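Local atomic coordinates of coenzyme PQQ synthesis protein B (Methylobacterium extorquens, PDB entry 4Z7R), a protein that may take part in transporting pyrroloquinoline quinone (PQQ) or its precursor to the periplasm, and has a zinc-bound metallo-beta-lactamase fold. Residues A[218-223]-A[270-275]; A[262-267]-A[289-294]. One frame throughout, in Å; residues are numbered along the deposited sequence.

Contact 1. Residues A[218-223]-A[270-275]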
ATOM      1  N   THR A 218     -10.590 -16.974  -4.424  1.00 10.51           N
ATOM      2  CA  THR A 218      -9.900 -16.295  -5.517  1.00  9.68           C
ATOM      3  C   THR A 218     -10.604 -16.449  -6.865  0.86  9.24           C
ATOM      4  O   THR A 218     -10.829 -15.462  -7.568  1.00  9.25           O
ATOM      5  CB  THR A 218      -8.453 -16.803  -5.653  0.79 10.60           C
ATOM      6  OG1 THR A 218      -7.794 -16.712  -4.385  1.00 11.60           O
ATOM      7  CG2 THR A 218      -7.689 -15.975  -6.681  1.00 10.46           C
ATOM      8  N   VAL A 219     -10.946 -17.682  -7.229  0.91  9.18           N
ATOM      9  CA  VAL A 219     -11.591 -17.929  -8.517  0.90  9.43           C
ATOM     10  C   VAL A 219     -12.856 -18.778  -8.394  0.80 10.06           C
ATOM     11  O   VAL A 219     -12.925 -19.714  -7.595  1.00 10.33           O
ATOM     12  CB  VAL A 219     -10.625 -18.613  -9.516  0.97  9.21           C
ATOM     13  CG1 VAL A 219      -9.421 -17.723  -9.790  1.00  8.32           C
ATOM     14  CG2 VAL A 219     -10.185 -19.985  -9.007  0.98  9.76           C
ATOM     15  N   LEU A 220     -13.861 -18.432  -9.188  0.99 10.49           N
ATOM     16  CA  LEU A 220     -15.088 -19.213  -9.261  0.90 10.48           C
ATOM     17  C   LEU A 220     -14.854 -20.487 -10.060  1.00 10.10           C
ATOM     18  O   LEU A 220     -15.130 -21.592  -9.594  0.95  9.79           O
ATOM     19  CB  LEU A 220     -16.205 -18.401  -9.912  1.00 10.24           C
ATOM     20  CG  LEU A 220     -17.539 -19.136 -10.029  1.00 11.00           C
ATOM     21  CD1 LEU A 220     -18.199 -19.287  -8.660  0.96 11.22           C
ATOM     22  CD2 LEU A 220     -18.456 -18.439 -11.010  1.00 11.31           C
ATOM     23  N   GLU A 221     -14.355 -20.307 -11.279  1.00 10.66           N
ATOM     24  CA  GLU A 221     -13.942 -21.411 -12.135  0.86 11.90           C
ATOM     25  C   GLU A 221     -12.429 -21.374 -12.319  0.74 11.35           C
ATOM     26  O   GLU A 221     -11.807 -20.321 -12.177  0.92 11.86           O
ATOM     27  CB  GLU A 221     -14.644 -21.342 -13.497  0.70 14.27           C
ATOM     28  CG  GLU A 221     -16.163 -21.229 -13.427  1.00 15.73           C
ATOM     29  CD  GLU A 221     -16.840 -22.543 -13.073  0.82 16.42           C
ATOM     30  OE1 GLU A 221     -16.146 -23.579 -13.026  0.92 16.99           O
ATOM     31  OE2 GLU A 221     -18.068 -22.541 -12.848  0.83 16.67           O
ATOM     32  N   ASP A 222     -11.844 -22.526 -12.635  0.98 11.42           N
ATOM     33  CA  ASP A 222     -10.408 -22.636 -12.873  0.88 11.72           C
ATOM     34  C   ASP A 222      -9.918 -21.647 -13.933  1.00 11.25           C
ATOM     35  O   ASP A 222      -8.768 -21.210 -13.901  0.78 11.94           O
ATOM     36  CB  ASP A 222     -10.059 -24.067 -13.299  1.00 12.24           C
ATOM     37  CG  ASP A 222      -8.569 -24.352 -13.242  0.61 13.08           C
ATOM     38  OD1 ASP A 222      -7.924 -24.025 -12.225  0.88 13.02           O
ATOM     39  OD2 ASP A 222      -8.041 -24.904 -14.229  0.91 13.87           O
ATOM     40  N   ASP A 223     -10.800 -21.289 -14.859  1.00 11.29           N
ATOM     41  CA  ASP A 223     -10.428 -20.436 -15.986  1.00 11.81           C
ATOM     42  C   ASP A 223     -10.987 -19.010 -15.897  0.73 11.47           C
ATOM     43  O   ASP A 223     -11.219 -18.373 -16.923  0.83 11.13           O
ATOM     44  CB  ASP A 223     -10.867 -21.099 -17.300  0.93 12.84           C
ATOM     45  CG  ASP A 223     -12.377 -21.241 -17.414  0.85 13.65           C
ATOM     46  OD1 ASP A 223     -13.085 -21.045 -16.405  0.82 13.84           O
ATOM     47  OD2 ASP A 223     -12.863 -21.551 -18.520  0.80 14.14           O
ATOM     48  N   ASN A 270     -13.382 -12.387 -10.532  1.00  8.28           N
ATOM     49  CA  ASN A 270     -14.412 -13.304 -10.051  0.88  8.61           C
ATOM     50  C   ASN A 270     -15.796 -12.663 -10.100  1.00  8.69           C
ATOM     51  O   ASN A 270     -16.038 -11.655  -9.440  0.90  8.48           O
ATOM     52  CB  ASN A 270     -14.084 -13.766  -8.630  0.53  8.98           C
ATOM     53  CG  ASN A 270     -14.919 -14.958  -8.187  1.00 10.11           C
ATOM     54  OD1 ASN A 270     -16.074 -15.109  -8.586  0.96 10.69           O
ATOM     55  ND2 ASN A 270     -14.332 -15.814  -7.360  0.90 10.56           N
ATOM     56  N   PRO A 271     -16.716 -13.262 -10.875  0.95  9.49           N
ATOM     57  CA  PRO A 271     -18.057 -12.692 -11.082  0.93 10.84           C
ATOM     58  C   PRO A 271     -18.939 -12.645  -9.829  1.00 11.97           C
ATOM     59  O   PRO A 271     -19.992 -12.007  -9.877  0.98 12.78           O
ATOM     60  CB  PRO A 271     -18.684 -13.610 -12.143  1.00 11.17           C
ATOM     61  CG  PRO A 271     -17.822 -14.813 -12.223  0.77 11.14           C
ATOM     62  CD  PRO A 271     -16.471 -14.461 -11.694  1.00 10.18           C
ATOM     63  N   VAL A 272     -18.543 -13.293  -8.735  0.78 12.34           N
ATOM     64  CA  VAL A 272     -19.302 -13.144  -7.493  0.91 12.35           C
ATOM     65  C   VAL A 272     -19.161 -11.720  -6.957  0.73 11.90           C
ATOM     66  O   VAL A 272     -19.944 -11.292  -6.111  0.87 10.78           O
ATOM     67  CB  VAL A 272     -18.862 -14.146  -6.398  0.96 12.63           C
ATOM     68  CG1 VAL A 272     -18.949 -15.578  -6.911  0.95 13.27           C
ATOM     69  CG2 VAL A 272     -17.459 -13.824  -5.894  0.97 12.28           C
ATOM     70  N   LEU A 273     -18.169 -10.986  -7.457  1.00 12.71           N
ATOM     71  CA  LEU A 273     -17.977  -9.592  -7.063  1.00 12.91           C
ATOM     72  C   LEU A 273     -19.092  -8.712  -7.607  0.94 13.05           C
ATOM     73  O   LEU A 273     -19.376  -7.645  -7.063  0.82 13.28           O
ATOM     74  CB  LEU A 273     -16.626  -9.068  -7.546  0.74 12.88           C
ATOM     75  CG  LEU A 273     -15.376  -9.658  -6.897  1.00 12.75           C
ATOM     76  CD1 LEU A 273     -14.136  -9.156  -7.614  1.00 13.04           C
ATOM     77  CD2 LEU A 273     -15.327  -9.308  -5.416  1.00 12.94           C
ATOM     78  N   ILE A 274     -19.720  -9.163  -8.688  0.94 12.80           N
ATOM     79  CA  ILE A 274     -20.822  -8.424  -9.287  1.00 12.79           C
ATOM     80  C   ILE A 274     -22.062  -8.666  -8.443  0.79 13.18           C
ATOM     81  O   ILE A 274     -22.547  -9.796  -8.350  1.00 13.53           O
ATOM     82  CB  ILE A 274     -21.074  -8.844 -10.746  0.95 12.39           C
ATOM     83  CG1 ILE A 274     -19.851  -8.528 -11.607  0.68 12.13           C
ATOM     84  CG2 ILE A 274     -22.301  -8.136 -11.301  1.00 12.60           C
ATOM     85  CD1 ILE A 274     -19.864  -9.210 -12.960  0.60 12.14           C
ATOM     86  N   GLU A 275     -22.562  -7.594  -7.831  1.00 13.68           N
ATOM     87  CA  GLU A 275     -23.593  -7.672  -6.802  0.85 14.22           C
ATOM     88  C   GLU A 275     -24.848  -8.406  -7.266  0.55 13.42           C
ATOM     89  O   GLU A 275     -25.466  -9.131  -6.490  1.00 12.73           O
ATOM     90  CB  GLU A 275     -23.971  -6.264  -6.325  1.00 15.14           C
ATOM     91  CG  GLU A 275     -22.864  -5.524  -5.583  0.93 16.39           C
ATOM     92  CD  GLU A 275     -22.549  -6.134  -4.233  0.72 17.40           C
ATOM     93  OE1 GLU A 275     -23.499  -6.456  -3.492  0.85 18.05           O
ATOM     94  OE2 GLU A 275     -21.351  -6.290  -3.911  0.81 17.51           O
TER
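The amide oxygen OD1 of Asn270 accepts a nearly straight hydrogen bond of 3.1 Å from the backbone N of Val272. CB of Leu220, from the facing loop, rests against the same oxygen in van der Waals contact at 3.6 Å. The bond from the backbone two residues on makes an Asx turn, with the donor tilted 33° from the carbonyl plane. It holds the amide where Asn270 CG, anti to the backbone N (chi1 -167°), reaches toward residues 218-220. There ND2 lies 3.2 Å from Leu220 N, but both are donors and no bond joins them. Each has an acceptor elsewhere: Leu220 N in OD2 of Asp224 in helix 224-228, ND2 in a residue adjoining the segments. Farther along the Leu220 side chain the contact becomes apolar. The two methyls divide the short 3-10 turn 271-273 between them, CD2 meeting Pro271 CG at 3.9 Å and CD1 meeting Val272 CG1 at 4.2 Å; in both cases the side chains cross obliquely. Helix 278-285 closes over this cluster, with Val283 touching both Leu220 and Val272. No hydrogen bond joins residues 218-223 to 270-275, so this part of the junction rests on packing: an amide fixed by its own turn is laid against backbone and leucine, and two donors can lie close because each has its acceptor in a third group.

Contact 2. Residues A[262-267]-A[289-294]. With ZN (zinc ion), chain D.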
ATOM      1  N   VAL A 262     -17.618 -17.833   4.745  1.00  9.81           N
ATOM      2  CA  VAL A 262     -17.312 -16.554   4.110  1.00 10.62           C
ATOM      3  C   VAL A 262     -16.122 -16.666   3.162  1.00  9.78           C
ATOM      4  O   VAL A 262     -15.056 -17.147   3.544  0.96 10.70           O
ATOM      5  CB  VAL A 262     -17.004 -15.453   5.154  0.97 11.97           C
ATOM      6  CG1 VAL A 262     -16.784 -14.113   4.461  1.00 12.62           C
ATOM      7  CG2 VAL A 262     -18.121 -15.353   6.183  0.98 12.85           C
ATOM      8  N   PHE A 263     -16.312 -16.231   1.921  0.98 10.02           N
ATOM      9  CA  PHE A 263     -15.217 -16.177   0.964  0.81  9.23           C
ATOM     10  C   PHE A 263     -14.445 -14.874   1.103  0.83  8.36           C
ATOM     11  O   PHE A 263     -15.040 -13.802   1.121  0.94  8.03           O
ATOM     12  CB  PHE A 263     -15.730 -16.312  -0.473  1.00  9.06           C
ATOM     13  CG  PHE A 263     -16.020 -17.723  -0.887  0.91  8.69           C
ATOM     14  CD1 PHE A 263     -15.018 -18.680  -0.875  1.00  8.79           C
ATOM     15  CD2 PHE A 263     -17.284 -18.088  -1.314  1.00  8.23           C
ATOM     16  CE1 PHE A 263     -15.276 -19.982  -1.267  0.90  8.96           C
ATOM     17  CE2 PHE A 263     -17.548 -19.387  -1.713  0.99  9.17           C
ATOM     18  CZ  PHE A 263     -16.544 -20.334  -1.685  0.74  9.27           C
ATOM     19  N   VAL A 264     -13.125 -14.978   1.209  1.00  8.36           N
ATOM     20  CA  VAL A 264     -12.249 -13.815   1.145  1.00  8.98           C
ATOM     21  C   VAL A 264     -11.206 -14.037   0.053  0.82  9.25           C
ATOM     22  O   VAL A 264     -11.231 -15.065  -0.627  0.93  9.38           O
ATOM     23  CB  VAL A 264     -11.549 -13.545   2.497  0.88  9.88           C
ATOM     24  CG1 VAL A 264     -12.581 -13.272   3.581  0.84 10.01           C
ATOM     25  CG2 VAL A 264     -10.666 -14.722   2.889  0.93 11.04           C
ATOM     26  N   HIS A 265     -10.301 -13.074  -0.113  1.00  9.27           N
ATOM     27  CA  HIS A 265      -9.222 -13.170  -1.096  0.92  9.71           C
ATOM     28  C   HIS A 265      -9.777 -13.402  -2.498  0.94  8.74           C
ATOM     29  O   HIS A 265      -9.291 -14.259  -3.234  0.93  8.96           O
ATOM     30  CB  HIS A 265      -8.249 -14.295  -0.715  0.97 10.62           C
ATOM     31  CG  HIS A 265      -6.939 -14.236  -1.434  0.61 11.05           C
ATOM     32  ND1 HIS A 265      -6.752 -14.780  -2.687  0.86 11.61           N
ATOM     33  CD2 HIS A 265      -5.746 -13.710  -1.070  0.73 11.35           C
ATOM     34  CE1 HIS A 265      -5.502 -14.584  -3.067  0.91 12.01           C
ATOM     35  NE2 HIS A 265      -4.870 -13.936  -2.104  0.79 11.90           N
ATOM     36  N   ILE A 266     -10.810 -12.647  -2.852  1.00  7.86           N
ATOM     37  CA  ILE A 266     -11.477 -12.791  -4.141  1.00  8.24           C
ATOM     38  C   ILE A 266     -10.809 -11.956  -5.234  0.87  8.80           C
ATOM     39  O   ILE A 266     -10.659 -10.745  -5.089  1.00  8.57           O
ATOM     40  CB  ILE A 266     -12.958 -12.401  -4.024  0.75  8.63           C
ATOM     41  CG1 ILE A 266     -13.614 -13.207  -2.897  1.00  9.45           C
ATOM     42  CG2 ILE A 266     -13.675 -12.634  -5.339  0.98  8.47           C
ATOM     43  CD1 ILE A 266     -14.879 -12.592  -2.355  0.73  9.88           C
ATOM     44  N   ASN A 267     -10.412 -12.600  -6.331  0.97  9.76           N
ATOM     45  CA  ASN A 267      -9.721 -11.880  -7.400  0.86  9.53           C
ATOM     46  C   ASN A 267     -10.669 -10.976  -8.169  0.89  9.55           C
ATOM     47  O   ASN A 267     -11.868 -11.239  -8.240  0.98  9.40           O
ATOM     48  CB  ASN A 267      -9.036 -12.845  -8.367  0.86  9.66           C
ATOM     49  CG  ASN A 267      -7.940 -12.172  -9.175  0.78  9.37           C
ATOM     50  OD1 ASN A 267      -7.064 -11.518  -8.616  0.92  9.22           O
ATOM     51  ND2 ASN A 267      -7.994 -12.314 -10.497  1.00  8.71           N
ATOM     52  N   THR A 289     -21.148 -16.538   2.121  1.00 11.19           N
ATOM     53  CA  THR A 289     -21.131 -15.080   2.052  1.00 11.07           C
ATOM     54  C   THR A 289     -19.920 -14.598   1.253  0.78 10.67           C
ATOM     55  O   THR A 289     -18.816 -15.121   1.408  0.89 11.44           O
ATOM     56  CB  THR A 289     -21.102 -14.448   3.466  0.87 11.88           C
ATOM     57  OG1 THR A 289     -22.335 -14.723   4.143  0.78 12.78           O
ATOM     58  CG2 THR A 289     -20.898 -12.937   3.390  1.00 11.97           C
ATOM     59  N   VAL A 290     -20.131 -13.610   0.390  0.95 10.38           N
ATOM     60  CA  VAL A 290     -19.029 -12.973  -0.318  1.00  9.97           C
ATOM     61  C   VAL A 290     -18.585 -11.733   0.451  0.76  9.64           C
ATOM     62  O   VAL A 290     -19.336 -10.769   0.573  1.00  9.00           O
ATOM     63  CB  VAL A 290     -19.427 -12.601  -1.763  0.89 10.52           C
ATOM     64  CG1 VAL A 290     -18.355 -11.744  -2.417  0.89 10.71           C
ATOM     65  CG2 VAL A 290     -19.685 -13.862  -2.571  1.00 11.20           C
ATOM     66  N   ALA A 291     -17.370 -11.770   0.989  1.00 10.34           N
ATOM     67  CA  ALA A 291     -16.902 -10.706   1.870  0.92 10.62           C
ATOM     68  C   ALA A 291     -16.701  -9.390   1.133  0.91 10.53           C
ATOM     69  O   ALA A 291     -16.335  -9.373  -0.042  1.00 10.26           O
ATOM     70  CB  ALA A 291     -15.609 -11.111   2.555  1.00 10.37           C
ATOM     71  N   HIS A 292     -16.970  -8.295   1.839  1.00 11.20           N
ATOM     72  CA  HIS A 292     -16.622  -6.955   1.386  0.80 12.10           C
ATOM     73  C   HIS A 292     -15.772  -6.280   2.456  0.78 11.57           C
ATOM     74  O   HIS A 292     -15.762  -6.717   3.607  1.00 11.22           O
ATOM     75  CB  HIS A 292     -17.879  -6.133   1.101  1.00 13.03           C
ATOM     76  CG  HIS A 292     -18.766  -5.961   2.295  0.87 13.88           C
ATOM     77  ND1 HIS A 292     -19.819  -6.807   2.566  0.56 14.52           N
ATOM     78  CD2 HIS A 292     -18.751  -5.045   3.291  0.74 13.75           C
ATOM     79  CE1 HIS A 292     -20.418  -6.416   3.678  0.75 14.75           C
ATOM     80  NE2 HIS A 292     -19.790  -5.349   4.137  0.77 14.35           N
ATOM     81  N   ASP A 293     -15.054  -5.225   2.084  0.94 11.16           N
ATOM     82  CA  ASP A 293     -14.233  -4.490   3.046  0.77 10.45           C
ATOM     83  C   ASP A 293     -15.089  -3.896   4.164  1.00 10.12           C
ATOM     84  O   ASP A 293     -16.140  -3.306   3.911  0.86 10.56           O
ATOM     85  CB  ASP A 293     -13.435  -3.380   2.352  0.76 10.43           C
ATOM     86  CG  ASP A 293     -12.336  -3.921   1.455  1.00 10.06           C
ATOM     87  OD1 ASP A 293     -12.346  -5.133   1.158  0.82 10.04           O
ATOM     88  OD2 ASP A 293     -11.449  -3.135   1.061  0.74 10.06           O
ATOM     89  N   GLY A 294     -14.633  -4.066   5.400  0.87 10.74           N
ATOM     90  CA  GLY A 294     -15.329  -3.523   6.553  1.00 12.01           C
ATOM     91  C   GLY A 294     -16.375  -4.457   7.134  0.82 12.68           C
ATOM     92  O   GLY A 294     -17.010  -4.129   8.137  0.89 13.12           O
TER
HETATM   93 ZN    ZN D 302      -2.907 -13.222  -2.391  0.53 23.38          ZN
HETATM   94  O   HOH W   1      -2.970 -13.021  -4.649  1.00 21.81           O
HETATM   95  O   HOH W   2      -1.896 -14.383  -1.067  0.87 27.25           O
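The parallel pairing of strand 260-264 with edge strand 288-290 sets Val262 beside Thr289 and Phe263 beside Val290. Phe263 provides both hydrogen bonds: its N donates to Thr289 O at 2.8 Å, and its O accepts from Ala291 N at 3.1 Å. Thr289 O also receives a CA-H...O contact from Val262 CA at 3.4 Å. This is the ladder of a beta-alpha-beta unit, whose helix 278-285 connects the two strands and packs on Val290. On the face of Val262 and Thr289, the two side chains lie side by side and point the same way. Val262 CG1, anti to its backbone N (chi1 -176°), reaches Ala291 CB at 3.7 Å, and Val264 CG1 approaches that methyl as well. Beyond the strand end, Ile266 folds back toward the partner segment; its CD1 meets Val290 CG1 at 3.6 Å, the two side chains crossing at about a right angle. Between Val264 and Ile266 the chain turns at His265, in a left-handed helical backbone conformation, and the imidazole leaves the strand pair. Its NE2 binds a zinc ion at 2.1 Å, alongside Asp92 and two waters.

How the contacts relate
Both contacts are largely buried, yet they sit at different places: contact 2 within a sheet, nearer the centre of the chain, contact 1 in the loops beyond its strand ends. Contact 2 has one exposed residue, Thr289, at its edge, whereas no touching residue of contact 1 is exposed. Backbone hydrogen bonds zip the strands of contact 2; contact 1 relies on side-chain packing. Val283 of helix 278-285 serves both. They also touch directly: Leu273 packs on Ile266, and Thr218 O probably accepts from Asn267 N. Thr218 OG1, bonded also to Asp216, lies 2.8 Å from His265 ND1, a probable hydrogen bond by which contact 1 supplies a second-shell partner to the zinc-binding imidazole of contact 2.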